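Local structure of beta-galactosidase (4OIF) at residues Asp223-Val228 with Asn421-Asn426; Ile281-Tyr286 with Asp308-Leu313; Ala288-Trp293 with Pro339-Leu344; Gln444-Phe449 with Ile454-Ile459. The protein probably hydrolyses terminal non-reducing beta-D-galactose residues from beta-D-galactosides, working as an intracellular, zinc-containing homotrimer of glycoside hydrolase family 42. One frame throughout, in Å; residues are numbered along the deposited sequence.

Contact 1. Residues Asp223-Val228 with Asn421-Asn426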
# COMPACT_ATOMS: atom_id res chain seq x y z
N ASP A 223 12.60 22.99 -9.52
CA ASP A 223 13.24 24.09 -8.82
C ASP A 223 13.25 23.88 -7.31
O ASP A 223 14.20 24.28 -6.65
CB ASP A 223 12.56 25.43 -9.16
CG ASP A 223 13.14 26.07 -10.41
OD1 ASP A 223 14.16 25.57 -10.91
OD2 ASP A 223 12.60 27.09 -10.87
N TRP A 224 12.22 23.25 -6.75
CA TRP A 224 12.23 22.94 -5.32
C TRP A 224 13.34 21.94 -4.99
O TRP A 224 14.07 22.13 -4.04
CB TRP A 224 10.88 22.41 -4.83
CG TRP A 224 10.91 21.96 -3.37
CD1 TRP A 224 10.85 20.67 -2.90
CD2 TRP A 224 11.02 22.79 -2.22
NE1 TRP A 224 10.92 20.66 -1.53
CE2 TRP A 224 11.03 21.95 -1.08
CE3 TRP A 224 11.12 24.17 -2.03
CZ2 TRP A 224 11.13 22.44 0.21
CZ3 TRP A 224 11.23 24.66 -0.73
CH2 TRP A 224 11.23 23.79 0.37
N LYS A 225 13.50 20.89 -5.78
CA LYS A 225 14.61 19.98 -5.53
C LYS A 225 15.96 20.70 -5.62
O LYS A 225 16.85 20.49 -4.77
CB LYS A 225 14.55 18.79 -6.49
CG LYS A 225 13.36 17.87 -6.22
CD LYS A 225 13.34 16.66 -7.14
CE LYS A 225 12.23 15.69 -6.78
NZ LYS A 225 10.91 16.00 -7.43
N ARG A 226 16.11 21.57 -6.62
CA ARG A 226 17.34 22.35 -6.76
C ARG A 226 17.58 23.21 -5.53
O ARG A 226 18.70 23.30 -5.03
CB ARG A 226 17.30 23.23 -8.01
CG ARG A 226 17.37 22.49 -9.33
CD ARG A 226 17.00 23.41 -10.49
NE ARG A 226 17.33 22.83 -11.79
CZ ARG A 226 16.57 22.93 -12.87
NH1 ARG A 226 15.42 23.59 -12.83
NH2 ARG A 226 16.96 22.37 -14.01
N PHE A 227 16.53 23.84 -5.03
CA PHE A 227 16.67 24.68 -3.85
C PHE A 227 17.02 23.85 -2.64
O PHE A 227 17.75 24.31 -1.79
CB PHE A 227 15.39 25.47 -3.56
CG PHE A 227 15.35 26.03 -2.17
CD1 PHE A 227 16.03 27.18 -1.85
CD2 PHE A 227 14.64 25.39 -1.17
CE1 PHE A 227 16.00 27.69 -0.56
CE2 PHE A 227 14.61 25.89 0.11
CZ PHE A 227 15.28 27.05 0.42
N VAL A 228 16.49 22.65 -2.56
CA VAL A 228 16.79 21.77 -1.44
C VAL A 228 18.29 21.47 -1.44
O VAL A 228 18.97 21.55 -0.39
CB VAL A 228 15.95 20.48 -1.50
CG1 VAL A 228 16.51 19.43 -0.53
CG2 VAL A 228 14.48 20.79 -1.21
N ASN A 421 18.12 15.49 -14.58
CA ASN A 421 17.44 14.62 -15.53
C ASN A 421 16.69 13.48 -14.84
O ASN A 421 15.56 13.17 -15.20
CB ASN A 421 18.44 14.05 -16.54
CG ASN A 421 17.78 13.14 -17.55
OD1 ASN A 421 16.88 13.55 -18.28
ND2 ASN A 421 18.25 11.90 -17.62
N ASN A 422 17.32 12.86 -13.85
CA ASN A 422 16.67 11.84 -13.05
C ASN A 422 15.39 12.39 -12.39
O ASN A 422 14.31 11.81 -12.51
CB ASN A 422 17.65 11.32 -11.99
CG ASN A 422 17.35 9.89 -11.57
OD1 ASN A 422 16.24 9.40 -11.74
ND2 ASN A 422 18.34 9.23 -10.99
N TRP A 423 15.52 13.53 -11.72
CA TRP A 423 14.39 14.22 -11.11
C TRP A 423 13.24 14.46 -12.10
O TRP A 423 12.10 14.03 -11.89
CB TRP A 423 14.84 15.55 -10.50
CG TRP A 423 15.76 15.40 -9.31
CD1 TRP A 423 15.97 14.27 -8.58
CD2 TRP A 423 16.61 16.41 -8.74
NE1 TRP A 423 16.88 14.51 -7.58
CE2 TRP A 423 17.29 15.82 -7.66
CE3 TRP A 423 16.86 17.76 -9.04
CZ2 TRP A 423 18.21 16.52 -6.87
CZ3 TRP A 423 17.77 18.46 -8.25
CH2 TRP A 423 18.43 17.84 -7.18
N ALA A 424 13.56 15.13 -13.19
CA ALA A 424 12.55 15.59 -14.13
C ALA A 424 11.88 14.41 -14.83
O ALA A 424 10.66 14.37 -14.99
CB ALA A 424 13.16 16.56 -15.13
N LEU A 425 12.68 13.44 -15.24
CA LEU A 425 12.12 12.26 -15.87
C LEU A 425 11.22 11.50 -14.90
O LEU A 425 10.17 11.00 -15.31
CB LEU A 425 13.22 11.35 -16.40
CG LEU A 425 12.76 10.02 -16.98
CD1 LEU A 425 11.79 10.25 -18.11
CD2 LEU A 425 13.95 9.21 -17.47
N ASN A 426 11.62 11.42 -13.63
CA ASN A 426 10.80 10.70 -12.64
C ASN A 426 9.48 11.40 -12.36
O ASN A 426 8.45 10.75 -12.19
CB ASN A 426 11.57 10.50 -11.33
CG ASN A 426 12.50 9.31 -11.38
OD1 ASN A 426 12.35 8.43 -12.22
ND2 ASN A 426 13.47 9.28 -10.48
O HOH W 1 11.13 16.90 -10.28
O HOH W 2 10.69 14.16 -9.09
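K225 lays the middle of its aliphatic chain over one face of the W423 indole. Its CD sits 3.7 Å from the centroid of the five-membered ring and 19° off the ring normal, a CH-pi contact, and comes within 3.5 Å of W423 CG. Further back, K225 CB covers the benzo part, 3.6 Å from W423 CE3, so the two side chains run past each other in opposite directions. With CG anti to its carbonyl carbon (chi1 -67°), W423 swings its ring across to the other helix, where the far rim reaches the backbone: CZ3 lies 3.9 Å from R226 N. K225 was modelled in two conformers; in one of them NZ turns toward two waters near W423 O, but one water lies too close to NZ to be trusted and the other reaches W423 O only weakly, so the bridge is doubtful.

In the next shell, W423 NE1 donates to the backbone O of Q267, which fixes the indole's rotation, while L222 and T229 of helix 218-246 also touch it. R226 NH1 makes a salt bridge with D223 OD1 at 3.0 Å; its other nitrogens go to E420 and to the backbone O of E508, so this guanidinium also ties the two helices together. A serine in place of W423 would probably strip K225's methylenes of their aromatic support and leave the Q267 carbonyl without its donor.

This is helix-to-helix packing between domains: helix 218-246 of the TIM-barrel region meets helix 419-427 of the trimerisation domain.

Contact 2. Residues Ile281-Tyr286 with Asp308-Leu313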
# COMPACT_ATOMS: atom_id res chain seq x y z
N ILE A 281 35.56 12.99 -1.84
CA ILE A 281 34.27 12.30 -1.87
C ILE A 281 34.35 11.03 -1.05
O ILE A 281 35.33 10.29 -1.10
CB ILE A 281 33.84 11.93 -3.31
CG1 ILE A 281 33.79 13.17 -4.20
CG2 ILE A 281 32.50 11.21 -3.29
CD1 ILE A 281 32.97 14.32 -3.61
N SER A 282 33.31 10.78 -0.27
CA SER A 282 33.26 9.57 0.53
C SER A 282 31.84 9.06 0.53
O SER A 282 30.92 9.85 0.39
CB SER A 282 33.74 9.82 1.96
OG SER A 282 32.74 10.45 2.72
N TRP A 283 31.66 7.74 0.66
CA TRP A 283 30.28 7.24 0.67
C TRP A 283 30.04 5.93 1.42
O TRP A 283 30.96 5.26 1.87
CB TRP A 283 29.76 7.12 -0.77
CG TRP A 283 30.19 5.92 -1.57
CD1 TRP A 283 31.44 5.67 -2.09
CD2 TRP A 283 29.36 4.83 -2.00
NE1 TRP A 283 31.43 4.49 -2.80
CE2 TRP A 283 30.16 3.96 -2.76
CE3 TRP A 283 28.01 4.52 -1.81
CZ2 TRP A 283 29.67 2.79 -3.32
CZ3 TRP A 283 27.52 3.35 -2.37
CH2 TRP A 283 28.34 2.50 -3.11
N ASP A 284 28.76 5.60 1.57
CA ASP A 284 28.31 4.50 2.42
C ASP A 284 27.65 3.40 1.62
O ASP A 284 26.57 3.59 1.07
CB ASP A 284 27.33 5.02 3.46
CG ASP A 284 27.84 6.23 4.18
OD1 ASP A 284 29.08 6.39 4.25
OD2 ASP A 284 27.01 7.02 4.67
N ALA A 285 28.30 2.24 1.57
CA ALA A 285 27.83 1.15 0.73
C ALA A 285 27.18 0.05 1.55
O ALA A 285 27.81 -0.52 2.44
CB ALA A 285 28.97 0.59 -0.09
N TYR A 286 25.92 -0.26 1.26
CA TYR A 286 25.27 -1.41 1.87
C TYR A 286 24.59 -2.29 0.82
O TYR A 286 23.37 -2.32 0.71
CB TYR A 286 24.29 -0.94 2.95
CG TYR A 286 24.98 -0.10 4.01
CD1 TYR A 286 25.71 -0.70 5.02
CD2 TYR A 286 24.94 1.30 3.97
CE1 TYR A 286 26.37 0.06 6.00
CE2 TYR A 286 25.60 2.07 4.93
CZ TYR A 286 26.31 1.43 5.94
OH TYR A 286 26.96 2.17 6.91
N ASP A 308 32.34 3.95 -9.68
CA ASP A 308 32.88 4.69 -10.79
C ASP A 308 32.29 6.10 -10.79
O ASP A 308 33.00 7.10 -11.05
CB ASP A 308 32.60 3.95 -12.09
CG ASP A 308 33.42 2.67 -12.21
OD1 ASP A 308 34.39 2.51 -11.44
OD2 ASP A 308 33.09 1.82 -13.06
N LEU A 309 31.01 6.18 -10.47
CA LEU A 309 30.37 7.48 -10.41
C LEU A 309 31.07 8.38 -9.38
O LEU A 309 31.49 9.50 -9.69
CB LEU A 309 28.88 7.32 -10.09
CG LEU A 309 28.10 8.61 -9.84
CD1 LEU A 309 28.13 9.55 -11.04
CD2 LEU A 309 26.68 8.30 -9.44
N TYR A 310 31.21 7.88 -8.15
CA TYR A 310 31.70 8.72 -7.05
C TYR A 310 33.20 8.99 -7.12
O TYR A 310 33.68 10.03 -6.65
CB TYR A 310 31.32 8.08 -5.71
CG TYR A 310 29.85 8.22 -5.41
CD1 TYR A 310 29.07 9.15 -6.09
CD2 TYR A 310 29.23 7.43 -4.44
CE1 TYR A 310 27.72 9.29 -5.83
CE2 TYR A 310 27.88 7.56 -4.17
CZ TYR A 310 27.13 8.49 -4.88
OH TYR A 310 25.78 8.64 -4.64
N ARG A 311 33.96 8.07 -7.70
CA ARG A 311 35.36 8.35 -7.98
C ARG A 311 35.41 9.49 -8.98
O ARG A 311 36.10 10.48 -8.77
CB ARG A 311 36.08 7.12 -8.53
CG ARG A 311 37.60 7.30 -8.69
CD ARG A 311 38.17 6.28 -9.65
NE ARG A 311 37.49 6.36 -10.93
CZ ARG A 311 36.63 5.45 -11.39
NH1 ARG A 311 36.35 4.37 -10.67
NH2 ARG A 311 36.06 5.64 -12.57
N SER A 312 34.64 9.36 -10.06
CA SER A 312 34.73 10.33 -11.14
C SER A 312 34.30 11.76 -10.78
O SER A 312 34.71 12.70 -11.46
CB SER A 312 33.92 9.84 -12.34
OG SER A 312 34.46 8.64 -12.86
N LEU A 313 33.50 11.94 -9.73
CA LEU A 313 33.06 13.29 -9.33
C LEU A 313 34.19 14.31 -9.20
O LEU A 313 34.06 15.46 -9.62
CB LEU A 313 32.30 13.24 -8.02
CG LEU A 313 30.89 12.71 -8.22
CD1 LEU A 313 30.22 12.46 -6.89
CD2 LEU A 313 30.08 13.69 -9.08
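W283 is sandwiched: Y310 CD2 stands 3.4 Å above one face of its indole, and A285 CB lies 3.6 Å above the opposite one. Y310 arrives edge-on, its plane at 74° to the five-membered ring and the centroids 4.9 Å apart, a T-shaped stack. This is beta-strand against alpha-helix packing in the TIM barrel, within the beta-alpha-beta unit of strand 282-284, helix 296-312 and strand 319-322. W283 CG is held in the crowded position between backbone N and carbonyl carbon (chi1 79°), which turns the indole toward the helix. F318, just ahead of strand 319-322, also meets the indole. Y310 OH is hydrogen-bonded to the backbone O of M257, tethering the far end of the ring. The W283 side chain is about 8 Å from those of E322 and E158, the predicted nucleophile and proton donor.

At I281 the side chains meet through aliphatic carbons: CG2 lies 4.1 Å from Y310 CB, and CG1 is equally far from L313 CB. I281 CG2 also lies 3.8 Å from Y310 O. Within the same turn of helix, D308 O is gripped twice, by S312 N at 3.0 Å and by S312 OG from the opposite face of its carbonyl plane at 2.8 Å.

Contact 3. Residues Ala288-Trp293 with Pro339-Leu344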
# COMPACT_ATOMS: atom_id res chain seq x y z
N ALA A 288 22.97 -5.56 -0.81
CA ALA A 288 22.26 -6.66 -0.19
C ALA A 288 22.83 -8.00 -0.66
O ALA A 288 22.19 -8.73 -1.42
CB ALA A 288 20.78 -6.58 -0.49
N TRP A 289 24.06 -8.29 -0.21
CA TRP A 289 24.77 -9.49 -0.64
C TRP A 289 24.01 -10.77 -0.30
O TRP A 289 23.46 -10.90 0.79
CB TRP A 289 26.17 -9.56 -0.02
CG TRP A 289 27.11 -8.43 -0.38
CD1 TRP A 289 27.62 -7.48 0.47
CD2 TRP A 289 27.66 -8.13 -1.67
NE1 TRP A 289 28.45 -6.62 -0.21
CE2 TRP A 289 28.49 -7.00 -1.53
CE3 TRP A 289 27.53 -8.72 -2.93
CZ2 TRP A 289 29.18 -6.43 -2.60
CZ3 TRP A 289 28.22 -8.16 -4.00
CH2 TRP A 289 29.03 -7.03 -3.82
N HIS A 290 23.98 -11.68 -1.26
CA HIS A 290 23.39 -13.01 -1.12
C HIS A 290 21.87 -12.96 -1.09
O HIS A 290 21.24 -13.89 -0.58
CB HIS A 290 23.93 -13.70 0.14
CG HIS A 290 25.41 -13.58 0.31
ND1 HIS A 290 26.31 -14.07 -0.62
CD2 HIS A 290 26.15 -13.04 1.30
CE1 HIS A 290 27.54 -13.83 -0.21
NE2 HIS A 290 27.47 -13.21 0.96
N ASN A 291 21.30 -11.90 -1.66
CA ASN A 291 19.85 -11.83 -1.87
C ASN A 291 19.42 -12.92 -2.84
O ASN A 291 20.25 -13.54 -3.50
CB ASN A 291 19.42 -10.45 -2.39
CG ASN A 291 19.94 -10.14 -3.81
OD1 ASN A 291 19.43 -10.66 -4.80
ND2 ASN A 291 20.92 -9.24 -3.89
N ASP A 292 18.11 -13.15 -2.93
CA ASP A 292 17.62 -14.26 -3.75
C ASP A 292 17.04 -13.80 -5.07
O ASP A 292 16.26 -14.52 -5.68
CB ASP A 292 16.58 -15.09 -2.97
CG ASP A 292 15.31 -14.32 -2.66
OD1 ASP A 292 15.29 -13.07 -2.85
OD2 ASP A 292 14.33 -14.96 -2.20
N TRP A 293 17.40 -12.60 -5.54
CA TRP A 293 16.82 -12.14 -6.80
C TRP A 293 17.85 -11.84 -7.89
O TRP A 293 17.48 -11.55 -9.02
CB TRP A 293 15.92 -10.92 -6.56
CG TRP A 293 16.60 -9.74 -5.94
CD1 TRP A 293 17.41 -8.84 -6.56
CD2 TRP A 293 16.52 -9.33 -4.57
NE1 TRP A 293 17.84 -7.89 -5.67
CE2 TRP A 293 17.30 -8.17 -4.44
CE3 TRP A 293 15.85 -9.83 -3.45
CZ2 TRP A 293 17.45 -7.50 -3.22
CZ3 TRP A 293 15.99 -9.16 -2.24
CH2 TRP A 293 16.79 -8.01 -2.14
N PRO A 339 31.43 -16.10 4.47
CA PRO A 339 32.90 -16.10 4.58
C PRO A 339 33.55 -15.74 3.25
O PRO A 339 33.11 -16.25 2.22
CB PRO A 339 33.22 -17.55 4.96
CG PRO A 339 32.00 -18.01 5.71
CD PRO A 339 30.83 -17.31 5.07
N GLY A 340 34.53 -14.84 3.27
CA GLY A 340 35.22 -14.44 2.06
C GLY A 340 34.61 -13.23 1.34
O GLY A 340 35.32 -12.50 0.64
N MET A 341 33.31 -13.02 1.52
CA MET A 341 32.62 -11.97 0.79
C MET A 341 33.04 -10.59 1.29
O MET A 341 33.09 -9.62 0.51
CB MET A 341 31.11 -12.15 0.91
CG MET A 341 30.30 -10.99 0.36
SD MET A 341 30.63 -10.65 -1.38
CE MET A 341 30.08 -12.17 -2.11
N HIS A 342 33.34 -10.48 2.58
CA HIS A 342 33.76 -9.19 3.10
C HIS A 342 35.11 -8.80 2.52
O HIS A 342 35.29 -7.67 2.03
CB HIS A 342 33.83 -9.19 4.63
CG HIS A 342 34.27 -7.87 5.17
ND1 HIS A 342 33.63 -6.70 4.86
CD2 HIS A 342 35.32 -7.53 5.96
CE1 HIS A 342 34.24 -5.69 5.46
NE2 HIS A 342 35.27 -6.17 6.12
N PHE A 343 36.04 -9.75 2.55
CA PHE A 343 37.36 -9.51 1.95
C PHE A 343 37.22 -9.08 0.47
O PHE A 343 37.79 -8.06 0.03
CB PHE A 343 38.24 -10.77 2.08
CG PHE A 343 39.67 -10.51 1.74
CD1 PHE A 343 40.54 -10.06 2.71
CD2 PHE A 343 40.12 -10.63 0.44
CE1 PHE A 343 41.86 -9.77 2.39
CE2 PHE A 343 41.43 -10.34 0.11
CZ PHE A 343 42.29 -9.91 1.09
N LEU A 344 36.42 -9.85 -0.26
CA LEU A 344 36.17 -9.63 -1.68
C LEU A 344 35.64 -8.23 -1.96
O LEU A 344 36.19 -7.50 -2.81
CB LEU A 344 35.20 -10.69 -2.20
CG LEU A 344 34.50 -10.52 -3.55
CD1 LEU A 344 35.47 -10.36 -4.71
CD2 LEU A 344 33.54 -11.69 -3.79
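M341 starts out with CG anti to its own nitrogen, then bends twice, at chi2 (59°) and chi3 (63°), and the hooked chain carries its sulfur over the W289 indole while the methyl falls beside H290. W289 and H290 are the central residues of a type II beta turn from A288 to N291. The turn sets both against M341, W289 at the sulfur and H290 along CB, CG and CE.

M341 SD stands 4.1 Å from the centroid of the W289 six-membered ring, 18° off the normal of that ring: a Met-aromatic contact over the face. H290 and M341 come at each other from opposite directions, with H290 CE1 3.6 Å from M341 CE and H290 NE2 equally close to M341 CG. W289 CB in turn lies 3.7 Å above one face of the H290 imidazole.

The turn is held by N291: its ND2 donates to A288 O at 2.8 Å, and its OD1 takes W293 N at 2.9 Å in an Asx turn. Just beyond, the W293 ring meets that of Y536 of the second subunit, placing this barrel loop at the trimer interface. G340 is the N-cap of helix 341-351, which thus presents M341 from its first turn. With alanine at M341, a gap would probably open beside the two rings, costing W289 its sulfur partner and setting the H290 imidazole freer to turn.

No hydrogen bond crosses between the segments, so the loop and the helix start are joined by dispersion and sulfur-pi attraction, without a strongly directional bond.

Contact 4. Residues Gln444-Phe449 with Ile454-Ile459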
# COMPACT_ATOMS: atom_id res chain seq x y z
N GLN A 444 22.76 -0.97 -17.38
CA GLN A 444 22.67 -1.86 -18.53
C GLN A 444 23.72 -1.51 -19.57
O GLN A 444 24.28 -2.39 -20.23
CB GLN A 444 21.29 -1.82 -19.18
CG GLN A 444 20.21 -2.46 -18.36
CD GLN A 444 20.78 -3.54 -17.46
OE1 GLN A 444 21.21 -4.60 -17.94
NE2 GLN A 444 20.80 -3.27 -16.15
N HIS A 445 23.99 -0.22 -19.73
CA HIS A 445 24.99 0.14 -20.73
C HIS A 445 26.43 -0.04 -20.21
O HIS A 445 27.36 -0.29 -20.98
CB HIS A 445 24.72 1.55 -21.24
CG HIS A 445 23.50 1.61 -22.10
ND1 HIS A 445 23.56 1.74 -23.47
CD2 HIS A 445 22.18 1.48 -21.79
CE1 HIS A 445 22.33 1.73 -23.96
NE2 HIS A 445 21.48 1.57 -22.96
N TYR A 446 26.58 0.03 -18.90
CA TYR A 446 27.83 -0.26 -18.24
C TYR A 446 28.21 -1.74 -18.37
O TYR A 446 29.39 -2.08 -18.50
CB TYR A 446 27.69 0.14 -16.78
CG TYR A 446 28.87 -0.06 -15.84
CD1 TYR A 446 29.92 0.85 -15.83
CD2 TYR A 446 28.86 -1.08 -14.89
CE1 TYR A 446 30.96 0.71 -14.93
CE2 TYR A 446 29.90 -1.22 -13.98
CZ TYR A 446 30.95 -0.32 -14.00
OH TYR A 446 32.00 -0.45 -13.10
N ARG A 447 27.19 -2.60 -18.34
CA ARG A 447 27.39 -4.05 -18.24
C ARG A 447 28.47 -4.64 -19.18
O ARG A 447 29.35 -5.35 -18.71
CB ARG A 447 26.07 -4.79 -18.45
CG ARG A 447 26.23 -6.31 -18.44
CD ARG A 447 25.00 -7.03 -18.94
NE ARG A 447 23.85 -6.73 -18.09
CZ ARG A 447 23.64 -7.31 -16.91
NH1 ARG A 447 24.49 -8.21 -16.45
NH2 ARG A 447 22.57 -6.98 -16.19
N PRO A 448 28.41 -4.37 -20.49
CA PRO A 448 29.44 -4.99 -21.35
C PRO A 448 30.86 -4.54 -21.02
O PRO A 448 31.79 -5.32 -21.18
CB PRO A 448 29.05 -4.52 -22.76
CG PRO A 448 27.61 -4.18 -22.67
CD PRO A 448 27.44 -3.60 -21.29
N PHE A 449 31.03 -3.31 -20.54
CA PHE A 449 32.36 -2.80 -20.22
C PHE A 449 32.88 -3.44 -18.93
O PHE A 449 34.05 -3.79 -18.83
CB PHE A 449 32.33 -1.27 -20.14
CG PHE A 449 32.00 -0.63 -21.46
CD1 PHE A 449 33.00 -0.29 -22.35
CD2 PHE A 449 30.67 -0.46 -21.85
CE1 PHE A 449 32.70 0.26 -23.59
CE2 PHE A 449 30.36 0.08 -23.09
CZ PHE A 449 31.38 0.44 -23.96
N ILE A 454 36.83 -3.19 -18.87
CA ILE A 454 37.20 -1.93 -19.48
C ILE A 454 36.89 -0.78 -18.52
O ILE A 454 35.76 -0.64 -18.06
CB ILE A 454 36.49 -1.73 -20.81
CG1 ILE A 454 36.99 -2.80 -21.79
CG2 ILE A 454 36.73 -0.34 -21.33
CD1 ILE A 454 36.61 -2.55 -23.20
N PRO A 455 37.91 0.02 -18.19
CA PRO A 455 37.71 1.07 -17.19
C PRO A 455 36.64 2.04 -17.66
O PRO A 455 36.58 2.35 -18.85
CB PRO A 455 39.08 1.75 -17.10
CG PRO A 455 40.04 0.76 -17.65
CD PRO A 455 39.28 0.01 -18.71
N VAL A 456 35.77 2.47 -16.75
CA VAL A 456 34.71 3.41 -17.08
C VAL A 456 34.63 4.51 -16.03
O VAL A 456 34.68 4.23 -14.83
CB VAL A 456 33.34 2.70 -17.21
CG1 VAL A 456 32.23 3.73 -17.41
CG2 VAL A 456 33.36 1.73 -18.36
N ASP A 457 34.54 5.75 -16.49
CA ASP A 457 34.14 6.86 -15.64
C ASP A 457 32.64 7.06 -15.80
O ASP A 457 32.14 7.10 -16.93
CB ASP A 457 34.89 8.14 -16.02
CG ASP A 457 36.29 8.22 -15.44
OD1 ASP A 457 36.77 7.24 -14.83
OD2 ASP A 457 36.92 9.27 -15.61
N VAL A 458 31.92 7.19 -14.70
CA VAL A 458 30.53 7.63 -14.79
C VAL A 458 30.50 9.10 -14.42
O VAL A 458 30.66 9.45 -13.26
CB VAL A 458 29.59 6.82 -13.89
CG1 VAL A 458 28.16 7.35 -13.99
CG2 VAL A 458 29.63 5.35 -14.29
N ILE A 459 30.31 9.95 -15.42
CA ILE A 459 30.49 11.40 -15.28
C ILE A 459 29.19 12.18 -15.27
O ILE A 459 28.11 11.64 -15.49
CB ILE A 459 31.35 11.96 -16.42
CG1 ILE A 459 30.61 11.81 -17.75
CG2 ILE A 459 32.75 11.30 -16.42
CD1 ILE A 459 31.34 12.39 -18.92
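F449 O accepts a hydrogen bond from I454 N at 2.8 Å, 160° at the hydrogen, and around that bond the packing is close. F449 CB presses on V456 CG2 at 3.6 Å, while I454 CG2 meets the edge of the phenyl ring near its plane, 3.9 Å from F449 CD1. F449 CG is anti to the carbonyl carbon (chi1 -64°), which sends the ring to the strand side; Y607 and M611 of helix 600-613 and I472 of strand 470-473 also meet it. One turn earlier, Y446 reaches over obliquely, its CE1 3.9 Å from V456 CB, and its hydroxyl is hydrogen-bonded to D308.

Helix 438-451 and strand 456-459 belong to a beta-alpha-beta crossover of the trimerisation domain: the strand runs parallel to strand 413-416 and is the outermost of its sheet within the chain. In the helix, P448 has no N-H to give to the turn before, and a kink falls there.

Packing between the segments thins further along, where V458 CG2 stays 4.8 Å from Y446 CD1; V458 packs on F305 and L309 instead. The partly exposed flank of the helix is polar: R447 NH2 donates to a lone pair of Q444 OE1 at 3.3 Å, in the planes of both groups, with a weak second bond from NE. R447 also forms salt bridges with D600 and D298.

Helix 218-246 supplies the first half of contact 1, whose loop closes only at 421-426, and contacts 2 and 3 both lie within that span. These two cross: contact 2 opens at 281-286, contact 3 opens at 288-293, contact 2 closes at 308-313 and contact 3 at 339-344, so strand, loop and helices of the barrel interlock. Contact 4 follows in series, a short loop inside the trimerisation domain. Although distant in sequence, contacts 2 and 4 touch, notably through a salt bridge between R311 and D457. Barrel and trimerisation domain are therefore joined both there and at contact 1, about 21 Å from contact 2 between centres.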